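Side-chain contact in Pro-Pro endopeptidase (Paenibacillus alvei, PDB 6FPC), which cleaves peptide bonds between two prolines in surface-protein motifs as a secreted zinc-dependent endopeptidase: residues G66-R70 with G71-T75. Numbering follows the deposited sequence.
Sequences GVVPR and GWEGT
The indole of Trp72 meets the preceding residues by its edge: the carbonyl oxygens of Pro69 and Arg70 lie near the ring plane, Arg70 O 3.4 Å from Trp72 CD1. Thr75 OG1 also lies in the plane at the edge. CG of Trp72 lies on the side of its own backbone N (chi1 -74°), and the ring's rotation about the CB-CG bond (chi2 81°) turns CD1 toward Arg70 O. At the root of the ring, Trp72 CB lies 3.4 Å from Pro69 O and, more loosely, beside the CG1 methyl of Val68. That methyl also packs on the backbone of Trp72, 3.5 Å from Trp72 C. Glu73 crosses Val68 at about a right angle; bent at chi2, it carries OE2 back to 3.4 Å from Val68 CB, a van der Waals contact.

Two consecutive type II turns shape the chain. In the first, Pro69 to Trp72, Trp72 N donates to Pro69 O over 3.1 Å with a bent N-H...O angle of 140°. In the second, Trp72 to Thr75, the backbone bond is weak, and the hydroxyl of Thr75 reinforces it by donating to Trp72 O at 2.7 Å. Gly71 and Gly74 take the positive-phi third positions of these turns.

The Trp72 side chain lies about 8 Å from that of Tyr148, a zinc ligand, placing the doubly turned segment near the active site. The buried Pro69 touches Leu77, Trp79 and Val82, further along the same surface loop, which follows strand 47-51 and precedes strand 84-86 in the sequence.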
ATOM      1  N   GLY A  66      15.702  10.405  10.943  1.00 24.87           N
ATOM      2  CA  GLY A  66      16.933   9.808  11.462  1.00 24.85           C
ATOM      3  C   GLY A  66      16.755   8.538  12.265  1.00 26.70           C
ATOM      4  O   GLY A  66      17.678   8.132  12.958  1.00 27.66           O
ATOM      5  N   VAL A  67      15.572   7.903  12.196  1.00 20.68           N
ATOM      6  CA  VAL A  67      15.290   6.674  12.914  1.00 19.34           C
ATOM      7  C   VAL A  67      15.398   5.500  11.932  1.00 24.06           C
ATOM      8  O   VAL A  67      14.899   5.594  10.801  1.00 24.48           O
ATOM      9  CB  VAL A  67      13.905   6.748  13.602  1.00 22.37           C
ATOM     10  CG1 VAL A  67      13.529   5.406  14.250  1.00 22.17           C
ATOM     11  CG2 VAL A  67      13.891   7.873  14.643  1.00 22.31           C
ATOM     12  N   VAL A  68      16.030   4.402  12.372  1.00 21.24           N
ATOM     13  CA  VAL A  68      16.217   3.201  11.547  1.00 21.15           C
ATOM     14  C   VAL A  68      14.953   2.328  11.503  1.00 24.97           C
ATOM     15  O   VAL A  68      14.533   1.820  12.539  1.00 24.38           O
ATOM     16  CB  VAL A  68      17.469   2.395  11.966  1.00 26.26           C
ATOM     17  CG1 VAL A  68      17.650   1.159  11.087  1.00 26.14           C
ATOM     18  CG2 VAL A  68      18.726   3.267  11.937  1.00 26.66           C
ATOM     19  N   PRO A  69      14.387   2.060  10.307  1.00 24.03           N
ATOM     20  CA  PRO A  69      13.240   1.148  10.226  1.00 22.76           C
ATOM     21  C   PRO A  69      13.627  -0.239  10.759  1.00 25.17           C
ATOM     22  O   PRO A  69      14.784  -0.655  10.653  1.00 23.50           O
ATOM     23  CB  PRO A  69      12.903   1.145   8.728  1.00 24.57           C
ATOM     24  CG  PRO A  69      13.480   2.404   8.201  1.00 29.42           C
ATOM     25  CD  PRO A  69      14.757   2.567   8.975  1.00 26.32           C
ATOM     26  N   ARG A  70      12.689  -0.925  11.424  1.00 22.55           N
ATOM     27  CA  ARG A  70      12.998  -2.237  12.005  1.00 22.45           C
ATOM     28  C   ARG A  70      13.516  -3.231  10.977  1.00 24.07           C
ATOM     29  O   ARG A  70      12.921  -3.374   9.902  1.00 24.36           O
ATOM     30  CB  ARG A  70      11.777  -2.832  12.697  1.00 21.58           C
ATOM     31  CG  ARG A  70      12.225  -3.883  13.678  1.00 30.45           C
ATOM     32  CD  ARG A  70      11.069  -4.262  14.540  1.00 29.84           C
ATOM     33  NE  ARG A  70      11.506  -5.114  15.648  1.00 29.21           N
ATOM     34  CZ  ARG A  70      10.703  -5.456  16.637  1.00 42.88           C
ATOM     35  NH1 ARG A  70       9.449  -5.026  16.655  1.00 26.72           N
ATOM     36  NH2 ARG A  70      11.144  -6.234  17.619  1.00 30.63           N
ATOM     37  N   GLY A  71      14.620  -3.889  11.335  1.00 21.26           N
ATOM     38  CA  GLY A  71      15.291  -4.888  10.502  1.00 22.05           C
ATOM     39  C   GLY A  71      16.405  -4.318   9.642  1.00 24.45           C
ATOM     40  O   GLY A  71      17.069  -5.065   8.919  1.00 23.38           O
ATOM     41  N   TRP A  72      16.663  -2.999   9.750  1.00 20.46           N
ATOM     42  CA  TRP A  72      17.617  -2.345   8.864  1.00 21.35           C
ATOM     43  C   TRP A  72      18.848  -1.719   9.563  1.00 24.58           C
ATOM     44  O   TRP A  72      19.533  -0.897   8.958  1.00 24.40           O
ATOM     45  CB  TRP A  72      16.836  -1.323   8.017  1.00 20.07           C
ATOM     46  CG  TRP A  72      16.029  -2.035   6.989  1.00 21.19           C
ATOM     47  CD1 TRP A  72      14.811  -2.637   7.159  1.00 23.95           C
ATOM     48  CD2 TRP A  72      16.472  -2.380   5.673  1.00 21.15           C
ATOM     49  NE1 TRP A  72      14.467  -3.331   6.020  1.00 22.96           N
ATOM     50  CE2 TRP A  72      15.467  -3.177   5.086  1.00 24.47           C
ATOM     51  CE3 TRP A  72      17.633  -2.089   4.928  1.00 23.43           C
ATOM     52  CZ2 TRP A  72      15.595  -3.708   3.794  1.00 23.49           C
ATOM     53  CZ3 TRP A  72      17.742  -2.579   3.631  1.00 24.97           C
ATOM     54  CH2 TRP A  72      16.717  -3.360   3.071  1.00 25.12           C
ATOM     55  N   GLU A  73      19.209  -2.193  10.761  1.00 24.95           N
ATOM     56  CA  GLU A  73      20.409  -1.689  11.437  1.00 25.72           C
ATOM     57  C   GLU A  73      21.645  -2.062  10.599  1.00 27.41           C
ATOM     58  O   GLU A  73      21.663  -3.128   9.960  1.00 25.30           O
ATOM     59  CB  GLU A  73      20.556  -2.297  12.831  1.00 28.46           C
ATOM     60  CG  GLU A  73      19.597  -1.729  13.872  1.00 44.62           C
ATOM     61  CD  GLU A  73      19.907  -0.329  14.372  1.00 69.85           C
ATOM     62  OE1 GLU A  73      21.078  -0.062  14.731  1.00 76.89           O
ATOM     63  OE2 GLU A  73      18.969   0.499  14.417  1.00 58.63           O
ATOM     64  N   GLY A  74      22.611  -1.153  10.566  1.00 25.29           N
ATOM     65  CA  GLY A  74      23.894  -1.313   9.884  1.00 24.97           C
ATOM     66  C   GLY A  74      23.873  -1.132   8.380  1.00 30.76           C
ATOM     67  O   GLY A  74      24.870  -1.436   7.727  1.00 32.36           O
ATOM     68  N   THR A  75      22.763  -0.610   7.811  1.00 27.02           N
ATOM     69  CA  THR A  75      22.615  -0.412   6.357  1.00 25.88           C
ATOM     70  C   THR A  75      22.647   1.072   5.945  1.00 30.52           C
ATOM     71  O   THR A  75      22.629   1.384   4.757  1.00 28.81           O
ATOM     72  CB  THR A  75      21.291  -1.010   5.881  1.00 25.95           C
ATOM     73  OG1 THR A  75      20.198  -0.231   6.418  1.00 23.12           O
ATOM     74  CG2 THR A  75      21.139  -2.534   6.211  1.00 25.86           C
TER